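Local coordinates for protein WZI (PDB 2YNK) that acts as a carbohydrate-binding beta-barrel of the bacterial outer membrane and takes part in the assembly of the group 1 capsule, probably by holding capsular polysaccharide at the cell surface, at residues Gly73-Asp78 and Asp442-Ala448; Pro80-Gln84 and Leu410-Gln414; Gln90-Leu96 and Val115-Ile121; Pro405-Lys411 and Thr434-Asp440. All coordinates share one frame. Residues are numbered along the deposited sequence.

Contact 1: residues Gly73-Asp78 and Asp442-Ala448; sequences GYTSTD and DDVGASA. With D12 (dodecane), chain H; D12 (dodecane), chain I; D12 (dodecane), chain G.
Thr75 (chi1 t) lays its CG2 over Ala448, 4.3 Å from Ala448 CB, at the seam where the first and last strands of the antiparallel beta-barrel meet. The axes of strands 73-76 and 444-448 approach to 4.7 Å at 167°, antiparallel, both with extended backbones. Thr75 and Ala448 form a hydrogen-bonded pair, CA to CA 5.5 Å, with Thr75 N to Ala448 O 3.0 Å and Ala448 N to Thr75 O 2.9 Å. Ser76 and Ser447 follow as a non-hydrogen-bonded pair, CA to CA 4.0 Å, with Ser76 CB 3.6 Å from Ser447 CB on the other face. There Tyr74 (chi1 t) brings its OH to 3.2 Å from Ser447 CB, and the same hydroxyl bonds Arg120. Past the strand end, Thr77 N donates to Ala446 O (3.1 Å), and Thr77 OG1 (chi1 p) accepts from Ala446 N (3.1 Å), a side chain replacing a carbonyl. Asp78 OD2 takes Asp442 N (2.8 Å), although Asp442 OD2, a like charge, lies 3.2 Å from it. Three dodecanes cover the face of Thr75, Thr77 and Ala446, as on the lipid side of a membrane barrel: Thr77 CG2 sits 3.6 Å from C7 of the dodecane of chain G.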
# COMPACT_ATOMS: atom_id res chain seq x y z
N GLY A 73 -0.18 -9.75 16.57
CA GLY A 73 0.34 -11.09 16.39
C GLY A 73 -0.08 -11.65 15.05
O GLY A 73 -1.16 -11.34 14.55
N TYR A 74 0.81 -12.46 14.47
CA TYR A 74 0.53 -13.20 13.25
C TYR A 74 1.18 -14.56 13.36
O TYR A 74 2.29 -14.67 13.84
CB TYR A 74 1.08 -12.44 12.05
CG TYR A 74 0.94 -13.16 10.72
CD1 TYR A 74 -0.25 -13.09 10.00
CD2 TYR A 74 2.00 -13.88 10.17
CE1 TYR A 74 -0.38 -13.73 8.78
CE2 TYR A 74 1.87 -14.52 8.95
CZ TYR A 74 0.68 -14.44 8.26
OH TYR A 74 0.54 -15.07 7.04
N THR A 75 0.47 -15.59 12.91
CA THR A 75 1.02 -16.95 12.84
C THR A 75 0.46 -17.65 11.62
O THR A 75 -0.66 -17.37 11.20
CB THR A 75 0.67 -17.76 14.10
OG1 THR A 75 1.23 -19.07 13.98
CG2 THR A 75 -0.85 -17.87 14.27
N SER A 76 1.24 -18.57 11.05
CA SER A 76 0.81 -19.26 9.83
C SER A 76 1.49 -20.61 9.60
O SER A 76 2.51 -20.93 10.22
CB SER A 76 1.06 -18.38 8.61
OG SER A 76 2.43 -18.03 8.51
N THR A 77 0.91 -21.39 8.71
CA THR A 77 1.45 -22.67 8.35
C THR A 77 2.59 -22.47 7.36
O THR A 77 3.56 -23.23 7.37
CB THR A 77 0.37 -23.58 7.73
OG1 THR A 77 -0.16 -22.97 6.56
CG2 THR A 77 -0.75 -23.82 8.72
N ASP A 78 2.48 -21.46 6.51
CA ASP A 78 3.47 -21.20 5.47
C ASP A 78 3.17 -19.86 4.80
O ASP A 78 2.15 -19.22 5.08
CB ASP A 78 3.41 -22.32 4.40
CG ASP A 78 4.72 -22.49 3.61
OD1 ASP A 78 5.66 -21.66 3.74
OD2 ASP A 78 4.81 -23.48 2.86
N ASP A 442 3.65 -24.56 0.60
CA ASP A 442 2.60 -25.58 0.57
C ASP A 442 1.40 -25.12 -0.26
O ASP A 442 0.97 -23.98 -0.14
CB ASP A 442 2.13 -25.90 1.98
CG ASP A 442 3.25 -26.37 2.87
OD1 ASP A 442 4.18 -27.06 2.37
OD2 ASP A 442 3.22 -26.02 4.07
N ASP A 443 0.86 -26.02 -1.08
CA ASP A 443 -0.30 -25.65 -1.90
C ASP A 443 -1.52 -25.19 -1.07
O ASP A 443 -2.28 -24.34 -1.52
CB ASP A 443 -0.67 -26.76 -2.90
CG ASP A 443 -0.88 -28.11 -2.25
OD1 ASP A 443 -0.97 -28.19 -1.00
OD2 ASP A 443 -0.96 -29.11 -3.00
N VAL A 444 -1.69 -25.72 0.15
CA VAL A 444 -2.72 -25.25 1.08
C VAL A 444 -2.08 -24.70 2.33
O VAL A 444 -1.04 -25.19 2.77
CB VAL A 444 -3.66 -26.37 1.55
CG1 VAL A 444 -4.93 -25.78 2.16
CG2 VAL A 444 -4.00 -27.29 0.39
N GLY A 445 -2.71 -23.69 2.91
CA GLY A 445 -2.25 -23.09 4.15
C GLY A 445 -3.28 -22.18 4.78
O GLY A 445 -4.29 -21.82 4.17
N ALA A 446 -3.01 -21.80 6.02
CA ALA A 446 -3.89 -20.92 6.76
C ALA A 446 -3.04 -20.04 7.66
O ALA A 446 -2.04 -20.50 8.21
CB ALA A 446 -4.87 -21.73 7.59
N SER A 447 -3.42 -18.77 7.78
CA SER A 447 -2.79 -17.88 8.73
C SER A 447 -3.85 -17.36 9.70
O SER A 447 -5.03 -17.67 9.55
CB SER A 447 -2.04 -16.74 8.03
OG SER A 447 -2.90 -15.95 7.24
N ALA A 448 -3.41 -16.62 10.71
CA ALA A 448 -4.31 -16.03 11.70
C ALA A 448 -3.58 -14.91 12.42
O ALA A 448 -2.46 -15.11 12.89
CB ALA A 448 -4.79 -17.07 12.69
C1 D12 H . -8.89 -21.72 9.20
C2 D12 H . -7.87 -20.77 9.82
C3 D12 H . -6.87 -21.47 10.75
C4 D12 H . -5.62 -20.61 11.01
C5 D12 H . -4.62 -21.30 11.94
C6 D12 H . -3.18 -21.34 11.39
C7 D12 H . -2.18 -21.55 12.53
C8 D12 H . -0.92 -22.29 12.08
C9 D12 H . 0.30 -21.93 12.94
C10 D12 H . 1.32 -23.07 13.01
C11 D12 H . 2.63 -22.65 13.67
C12 D12 H . 3.08 -23.70 14.66
C1 D12 I . -3.08 -16.01 16.97
C2 D12 I . -1.84 -15.15 16.89
C3 D12 I . -0.71 -15.73 17.74
C4 D12 I . 0.67 -15.26 17.28
C5 D12 I . 1.80 -16.01 17.99
C6 D12 I . 3.14 -15.89 17.26
C7 D12 I . 4.31 -15.71 18.23
C8 D12 I . 5.67 -15.89 17.54
C9 D12 I . 6.81 -15.29 18.36
C10 D12 I . 8.15 -15.33 17.62
C11 D12 I . 9.01 -16.50 18.08
C12 D12 I . 9.72 -16.21 19.39
C1 D12 G . -8.10 -26.97 9.62
C2 D12 G . -6.96 -26.07 9.16
C3 D12 G . -6.64 -26.28 7.68
C4 D12 G . -5.38 -25.52 7.23
C5 D12 G . -4.06 -26.14 7.72
C6 D12 G . -3.17 -26.60 6.56
C7 D12 G . -1.73 -26.88 7.01
C8 D12 G . -1.19 -28.25 6.58
C9 D12 G . -0.59 -28.29 5.17
C10 D12 G . 0.13 -29.63 4.94
C11 D12 G . 0.99 -29.68 3.68
C12 D12 G . 2.39 -30.15 4.01

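Contact 2: residues Pro80-Gln84 and Leu410-Gln414; sequences PGTPQ and LKGIQ
This is a loop-against-strand contact: Pro80-Gln84, in the irregular connection between the first two barrel strands, packs on the inner face of strand 410-414, as loops commonly fold against the inside wall of outer-membrane beta-barrels. The touching parts run 62° apart and share no backbone hydrogen bond; the nearest CA atoms, of Thr82 and Leu410, are 6.6 Å apart. Leu410 (m, t) points toward the loop and sets CD1 3.4 Å from Gly81 O and 4.5 Å from Pro83 CD. Thr82 CG2 rests 4.2 Å from Gly412 CA, and a CB on Gly412 would collide with that methyl. Two glutamine amides pair: Gln414 NE2 donates to Gln84 OE1 (3.1 Å), and Gln84 NE2 weakly to Gln414 OE1 (3.3 Å). Gln84 (m, m) is folded back, its NE2 also bonding Thr82 O at 3.0 Å, while Gln414 (t, t) is extended and its NE2 reaches Ser430 as well. Strands 383-393 and 425-435 flank strand 408-422, and Arg387 of the former bonds Pro83 O.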
# COMPACT_ATOMS: atom_id res chain seq x y z
N PRO A 80 1.84 -17.61 1.84
CA PRO A 80 0.90 -17.77 0.73
C PRO A 80 1.62 -17.98 -0.60
O PRO A 80 2.73 -17.51 -0.80
CB PRO A 80 0.14 -16.44 0.73
CG PRO A 80 0.22 -15.95 2.13
CD PRO A 80 1.53 -16.44 2.67
N GLY A 81 0.97 -18.69 -1.51
CA GLY A 81 1.54 -18.99 -2.81
C GLY A 81 1.38 -17.83 -3.75
O GLY A 81 2.28 -17.54 -4.52
N THR A 82 0.23 -17.16 -3.69
CA THR A 82 -0.00 -15.97 -4.49
C THR A 82 0.52 -14.74 -3.74
O THR A 82 0.63 -14.77 -2.51
CB THR A 82 -1.51 -15.78 -4.79
OG1 THR A 82 -2.21 -15.41 -3.59
CG2 THR A 82 -2.10 -17.06 -5.36
N PRO A 83 0.84 -13.67 -4.47
CA PRO A 83 1.20 -12.40 -3.83
C PRO A 83 -0.01 -11.77 -3.14
O PRO A 83 -1.14 -12.09 -3.49
CB PRO A 83 1.65 -11.54 -5.01
CG PRO A 83 0.91 -12.09 -6.18
CD PRO A 83 0.89 -13.56 -5.94
N GLN A 84 0.24 -10.89 -2.17
CA GLN A 84 -0.82 -10.33 -1.33
C GLN A 84 -0.98 -8.84 -1.54
O GLN A 84 -0.05 -8.14 -1.95
CB GLN A 84 -0.54 -10.57 0.15
CG GLN A 84 -0.36 -12.02 0.52
CD GLN A 84 -1.58 -12.84 0.23
OE1 GLN A 84 -2.56 -12.79 0.98
NE2 GLN A 84 -1.55 -13.60 -0.86
N LEU A 410 0.45 -19.39 -11.31
CA LEU A 410 -0.29 -19.57 -10.07
C LEU A 410 -1.78 -19.41 -10.34
O LEU A 410 -2.18 -18.47 -10.99
CB LEU A 410 0.17 -18.53 -9.05
CG LEU A 410 1.69 -18.45 -8.91
CD1 LEU A 410 2.06 -17.38 -7.90
CD2 LEU A 410 2.30 -19.81 -8.55
N LYS A 411 -2.57 -20.38 -9.87
CA LYS A 411 -4.02 -20.30 -9.87
C LYS A 411 -4.46 -20.59 -8.45
O LYS A 411 -4.35 -21.74 -7.99
CB LYS A 411 -4.64 -21.32 -10.83
CG LYS A 411 -4.50 -20.95 -12.29
CD LYS A 411 -4.48 -22.18 -13.19
CE LYS A 411 -4.14 -21.80 -14.63
NZ LYS A 411 -3.90 -22.98 -15.51
N GLY A 412 -4.93 -19.55 -7.76
CA GLY A 412 -5.24 -19.66 -6.34
C GLY A 412 -6.55 -19.02 -5.91
O GLY A 412 -7.05 -18.09 -6.55
N ILE A 413 -7.07 -19.53 -4.80
CA ILE A 413 -8.26 -19.02 -4.13
C ILE A 413 -7.87 -18.71 -2.68
O ILE A 413 -7.12 -19.47 -2.06
CB ILE A 413 -9.41 -20.05 -4.16
CG1 ILE A 413 -10.68 -19.49 -3.49
CG2 ILE A 413 -8.98 -21.36 -3.50
CD1 ILE A 413 -11.92 -20.34 -3.71
N GLN A 414 -8.37 -17.60 -2.15
CA GLN A 414 -8.08 -17.23 -0.78
C GLN A 414 -9.34 -16.71 -0.10
O GLN A 414 -9.97 -15.76 -0.56
CB GLN A 414 -6.96 -16.19 -0.75
CG GLN A 414 -6.48 -15.82 0.65
CD GLN A 414 -5.13 -15.12 0.65
OE1 GLN A 414 -4.64 -14.66 -0.39
NE2 GLN A 414 -4.52 -15.02 1.82

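Contact 3: residues Gln90-Leu96 and Val115-Ile121; sequences QPADNSL and VEGGERI
Gln90 takes a weak bond on its carbonyl from Arg120 NH1 (3.3 Å from Gln90 O). Pro91 O accepts two backbone donors, Arg120 N and Ile121 N, each at 3.0 Å; its ring sets CB 4.3 Å from Ile121 CG1 and CG 3.6 Å from Glu116 OE2. Ala92 faces Glu119 as a non-hydrogen-bonded antiparallel pair, CA to CA 4.4 Å, with Ala92 CB 3.7 Å from Glu116 CG. At Asp93 and Asn94 the chain turns a corner, matched by one at Gly117 and Gly118 (phi 70°, psi 67° at Gly118). Asp93 N donates to Gly118 O (2.9 Å), and Asp93 (chi1 m) forms a salt bridge through OD1 with Arg120 NE (2.7 Å), the arginine m at chi1 and extended beyond. Thus beyond strands 95-104 and 107-116 of the outer-membrane barrel both chains bend together, and Arg120 reaches in to Tyr74, whose hydroxyl its NH2 bonds, and to Pro80. Asn94 pairs with Gly117 in a hydrogen-bonded bridge: Asn94 N to Gly117 O 2.9 Å, Gly117 N to Asn94 O 2.8 Å. Ser95 and Glu116 follow as a non-hydrogen-bonded pair, CA to CA 4.6 Å, on the face that also carries Ala92; Glu116 forms a salt bridge with Arg167. Leu96 and Val115 are hydrogen-bonded, Leu96 N to Val115 O and Val115 N to Leu96 O both 3.0 Å, with Leu96 CB 3.8 Å from Val115 CG1.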
# COMPACT_ATOMS: atom_id res chain seq x y z
N GLN A 90 3.01 -10.16 4.99
CA GLN A 90 3.76 -10.38 6.24
C GLN A 90 5.20 -10.84 5.95
O GLN A 90 5.43 -11.65 5.06
CB GLN A 90 3.04 -11.40 7.10
CG GLN A 90 1.75 -10.86 7.73
CD GLN A 90 1.97 -10.11 9.04
OE1 GLN A 90 3.08 -10.07 9.60
NE2 GLN A 90 0.89 -9.52 9.55
N PRO A 91 6.18 -10.31 6.71
CA PRO A 91 7.59 -10.59 6.45
C PRO A 91 8.11 -11.89 7.07
O PRO A 91 9.26 -12.27 6.83
CB PRO A 91 8.28 -9.39 7.10
CG PRO A 91 7.43 -9.12 8.29
CD PRO A 91 6.03 -9.36 7.83
N ALA A 92 7.30 -12.55 7.88
CA ALA A 92 7.70 -13.79 8.51
C ALA A 92 6.49 -14.64 8.83
O ALA A 92 5.37 -14.12 8.94
CB ALA A 92 8.48 -13.50 9.78
N ASP A 93 6.71 -15.95 8.96
CA ASP A 93 5.63 -16.90 9.24
C ASP A 93 4.96 -16.66 10.59
O ASP A 93 3.77 -16.96 10.76
CB ASP A 93 6.15 -18.33 9.18
CG ASP A 93 6.53 -18.77 7.78
OD1 ASP A 93 5.93 -18.26 6.80
OD2 ASP A 93 7.44 -19.63 7.65
N ASN A 94 5.72 -16.15 11.54
CA ASN A 94 5.22 -15.89 12.88
C ASN A 94 5.79 -14.57 13.36
O ASN A 94 6.98 -14.32 13.24
CB ASN A 94 5.63 -17.00 13.85
CG ASN A 94 5.22 -18.38 13.38
OD1 ASN A 94 4.06 -18.63 13.07
ND2 ASN A 94 6.17 -19.28 13.32
N SER A 95 4.93 -13.72 13.90
CA SER A 95 5.33 -12.38 14.27
C SER A 95 4.64 -11.96 15.56
O SER A 95 3.58 -12.47 15.91
CB SER A 95 4.97 -11.42 13.14
OG SER A 95 5.96 -10.42 12.98
N LEU A 96 5.26 -11.03 16.27
CA LEU A 96 4.64 -10.46 17.44
C LEU A 96 5.10 -9.02 17.57
O LEU A 96 6.30 -8.76 17.56
CB LEU A 96 5.04 -11.25 18.67
CG LEU A 96 4.32 -10.86 19.96
CD1 LEU A 96 2.81 -10.85 19.75
CD2 LEU A 96 4.74 -11.83 21.05
N VAL A 115 9.24 -9.02 17.00
CA VAL A 115 10.06 -10.22 17.06
C VAL A 115 9.44 -11.25 16.12
O VAL A 115 8.21 -11.33 16.00
CB VAL A 115 10.13 -10.80 18.47
CG1 VAL A 115 8.80 -11.40 18.86
CG2 VAL A 115 11.22 -11.86 18.54
N GLU A 116 10.29 -12.04 15.46
CA GLU A 116 9.87 -12.89 14.35
C GLU A 116 10.35 -14.34 14.41
O GLU A 116 11.37 -14.65 15.01
CB GLU A 116 10.32 -12.26 13.04
CG GLU A 116 9.40 -11.16 12.56
CD GLU A 116 10.05 -10.25 11.54
OE1 GLU A 116 11.14 -10.63 11.01
OE2 GLU A 116 9.46 -9.17 11.27
N GLY A 117 9.60 -15.21 13.73
CA GLY A 117 9.89 -16.62 13.67
C GLY A 117 9.61 -17.14 12.27
O GLY A 117 8.53 -16.92 11.74
N GLY A 118 10.59 -17.83 11.69
CA GLY A 118 10.45 -18.39 10.35
C GLY A 118 10.44 -17.28 9.33
O GLY A 118 9.42 -17.03 8.70
N GLU A 119 11.58 -16.61 9.20
CA GLU A 119 11.73 -15.48 8.28
C GLU A 119 11.34 -15.83 6.85
O GLU A 119 11.77 -16.86 6.31
CB GLU A 119 13.18 -14.99 8.25
CG GLU A 119 13.63 -14.20 9.48
CD GLU A 119 15.04 -13.66 9.33
OE1 GLU A 119 15.87 -14.29 8.61
OE2 GLU A 119 15.34 -12.60 9.93
N ARG A 120 10.53 -14.96 6.24
CA ARG A 120 10.26 -15.01 4.81
C ARG A 120 11.20 -14.02 4.14
O ARG A 120 11.93 -14.36 3.22
CB ARG A 120 8.80 -14.65 4.53
CG ARG A 120 7.78 -15.54 5.23
CD ARG A 120 6.38 -14.99 5.07
NE ARG A 120 5.35 -15.87 5.61
CZ ARG A 120 4.05 -15.59 5.62
NH1 ARG A 120 3.60 -14.45 5.11
NH2 ARG A 120 3.18 -16.46 6.13
N ILE A 121 11.17 -12.78 4.62
CA ILE A 121 12.09 -11.74 4.15
C ILE A 121 13.31 -11.74 5.07
O ILE A 121 13.17 -11.80 6.28
CB ILE A 121 11.39 -10.35 4.14
CG1 ILE A 121 10.08 -10.41 3.35
CG2 ILE A 121 12.29 -9.29 3.55
CD1 ILE A 121 9.51 -9.05 2.99

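Contact 4: residues Pro405-Lys411 and Thr434-Asp440; sequences PHADTLK and TNANNSD. With HEX (hexane), chain R.
Asp408, His406 and Lys411 carry most of the surface that 405-411 gives to this contact. Asp408 (chi1 t, chi2 -19°) turns its carboxylate onto the backbone of the opposing turn: OD1 takes Asn437 N at 2.7 Å and OD2 takes Asn438 N at 3.1 Å, with a weak third bond from Asn438 N to Asp408 OD1 (3.4 Å). One side chain thus gathers successive amides of a segment that has left the sheet. His406 (chi1 m, chi2 -48°) covers the next part of that segment; its CD2 lies 3.3 Å from Asn438 O, close to the ring plane, while its NE2 is 3.0 Å from Asp440 OD2. Lys411 holds the regular end, antiparallel and hydrogen-bonded to Asn435, CA to CA 5.0 Å, with Lys411 N to Asn435 O 3.0 Å and Asn435 N to Lys411 O 2.8 Å. Lys411 CB lies 4.0 Å from Asn435 CB, and a hexane C2 sits 3.5 Å from Asn435 ND2. Between these ends, Leu410 CD2 packs 3.9 Å from Ala436 CB. The whole is the open end of an antiparallel beta-hairpin, strands 408-422 and 425-435, fraying into loops at the rim of a membrane barrel.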
# COMPACT_ATOMS: atom_id res chain seq x y z
N PRO A 405 10.98 -16.77 -6.78
CA PRO A 405 12.27 -17.17 -7.35
C PRO A 405 12.17 -17.85 -8.71
O PRO A 405 13.06 -17.67 -9.53
CB PRO A 405 12.84 -18.13 -6.31
CG PRO A 405 11.65 -18.61 -5.54
CD PRO A 405 10.74 -17.43 -5.48
N HIS A 406 11.08 -18.57 -8.95
CA HIS A 406 10.96 -19.44 -10.11
C HIS A 406 9.87 -19.04 -11.06
O HIS A 406 8.87 -18.43 -10.66
CB HIS A 406 10.70 -20.87 -9.64
CG HIS A 406 11.61 -21.30 -8.51
ND1 HIS A 406 12.94 -21.10 -8.54
CD2 HIS A 406 11.32 -21.92 -7.30
CE1 HIS A 406 13.49 -21.58 -7.40
NE2 HIS A 406 12.49 -22.08 -6.64
N ALA A 407 10.07 -19.39 -12.33
CA ALA A 407 9.02 -19.25 -13.33
C ALA A 407 7.88 -20.20 -12.97
O ALA A 407 8.07 -21.42 -12.88
CB ALA A 407 9.54 -19.54 -14.72
N ASP A 408 6.70 -19.62 -12.72
CA ASP A 408 5.55 -20.39 -12.28
C ASP A 408 4.26 -19.76 -12.79
O ASP A 408 4.22 -18.58 -13.09
CB ASP A 408 5.55 -20.46 -10.76
CG ASP A 408 4.93 -21.73 -10.23
OD1 ASP A 408 4.17 -22.40 -10.97
OD2 ASP A 408 5.20 -22.07 -9.05
N THR A 409 3.21 -20.57 -12.93
CA THR A 409 1.85 -20.07 -13.16
C THR A 409 1.02 -20.41 -11.94
O THR A 409 0.90 -21.57 -11.56
CB THR A 409 1.19 -20.70 -14.40
OG1 THR A 409 1.90 -20.31 -15.58
CG2 THR A 409 -0.27 -20.24 -14.53
N LEU A 410 0.45 -19.39 -11.31
CA LEU A 410 -0.29 -19.57 -10.07
C LEU A 410 -1.78 -19.41 -10.34
O LEU A 410 -2.18 -18.47 -10.99
CB LEU A 410 0.17 -18.53 -9.05
CG LEU A 410 1.69 -18.45 -8.91
CD1 LEU A 410 2.06 -17.38 -7.90
CD2 LEU A 410 2.30 -19.81 -8.55
N LYS A 411 -2.57 -20.38 -9.87
CA LYS A 411 -4.02 -20.30 -9.87
C LYS A 411 -4.46 -20.59 -8.45
O LYS A 411 -4.35 -21.74 -7.99
CB LYS A 411 -4.64 -21.32 -10.83
CG LYS A 411 -4.50 -20.95 -12.29
CD LYS A 411 -4.48 -22.18 -13.19
CE LYS A 411 -4.14 -21.80 -14.63
NZ LYS A 411 -3.90 -22.98 -15.51
N THR A 434 -3.37 -23.01 -3.66
CA THR A 434 -2.66 -22.51 -4.83
C THR A 434 -2.20 -23.66 -5.69
O THR A 434 -1.39 -24.48 -5.26
CB THR A 434 -1.41 -21.69 -4.47
OG1 THR A 434 -1.72 -20.72 -3.46
CG2 THR A 434 -0.89 -20.99 -5.70
N ASN A 435 -2.74 -23.71 -6.91
CA ASN A 435 -2.27 -24.59 -7.97
C ASN A 435 -1.00 -23.97 -8.55
O ASN A 435 -1.03 -22.86 -9.10
CB ASN A 435 -3.35 -24.71 -9.05
CG ASN A 435 -3.24 -25.98 -9.86
OD1 ASN A 435 -2.19 -26.30 -10.44
ND2 ASN A 435 -4.35 -26.72 -9.94
N ALA A 436 0.12 -24.68 -8.43
CA ALA A 436 1.42 -24.19 -8.90
C ALA A 436 2.21 -25.27 -9.62
O ALA A 436 1.86 -26.45 -9.54
CB ALA A 436 2.22 -23.65 -7.72
N ASN A 437 3.26 -24.87 -10.32
CA ASN A 437 4.14 -25.83 -11.02
C ASN A 437 5.51 -26.00 -10.35
O ASN A 437 6.11 -27.07 -10.46
CB ASN A 437 4.31 -25.42 -12.49
CG ASN A 437 2.98 -25.35 -13.23
OD1 ASN A 437 2.71 -24.39 -13.96
ND2 ASN A 437 2.13 -26.37 -13.06
N ASN A 438 6.01 -24.97 -9.66
CA ASN A 438 7.25 -25.07 -8.91
C ASN A 438 7.35 -24.02 -7.81
O ASN A 438 8.30 -23.25 -7.77
CB ASN A 438 8.46 -24.95 -9.85
CG ASN A 438 9.80 -25.19 -9.16
OD1 ASN A 438 9.87 -25.64 -8.00
ND2 ASN A 438 10.88 -24.87 -9.87
N SER A 439 6.37 -24.00 -6.92
CA SER A 439 6.37 -23.08 -5.77
C SER A 439 7.26 -23.60 -4.64
O SER A 439 7.57 -24.78 -4.58
CB SER A 439 4.94 -22.89 -5.26
OG SER A 439 4.91 -22.06 -4.11
N ASP A 440 7.66 -22.70 -3.74
CA ASP A 440 8.43 -23.06 -2.55
C ASP A 440 7.56 -22.97 -1.28
O ASP A 440 8.07 -22.79 -0.16
CB ASP A 440 9.67 -22.16 -2.42
CG ASP A 440 10.70 -22.43 -3.50
OD1 ASP A 440 10.84 -23.60 -3.95
OD2 ASP A 440 11.40 -21.47 -3.90
C1 HEX R . -7.13 -25.18 -12.09
C2 HEX R . -7.61 -25.64 -10.72
C3 HEX R . -7.57 -24.51 -9.69
C4 HEX R . -8.96 -23.95 -9.39
C5 HEX R . -9.00 -23.18 -8.06
C6 HEX R . -8.34 -21.83 -8.20

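From the N terminus, Gly73-Asp78 comes first, and its partner lies near the C terminus, so contact 1 spans nearly the whole barrel and encloses the other three. Pro80-Gln84 opens contact 2 shortly after, inside that loop, and reaches the strand 408-422. Contact 3 nests within contact 2, joining the second and third strands by a local hairpin; through Tyr74, Ser76 and Asp78 it also touches contact 1. Contact 4 comes in series after contact 3 and joins the two strands that precede the last, sharing Leu410 and Lys411 with contact 2; Thr434 bonds to Asp443 of contact 1. Together they tie both sides of the barrel seam and one inter-strand loop.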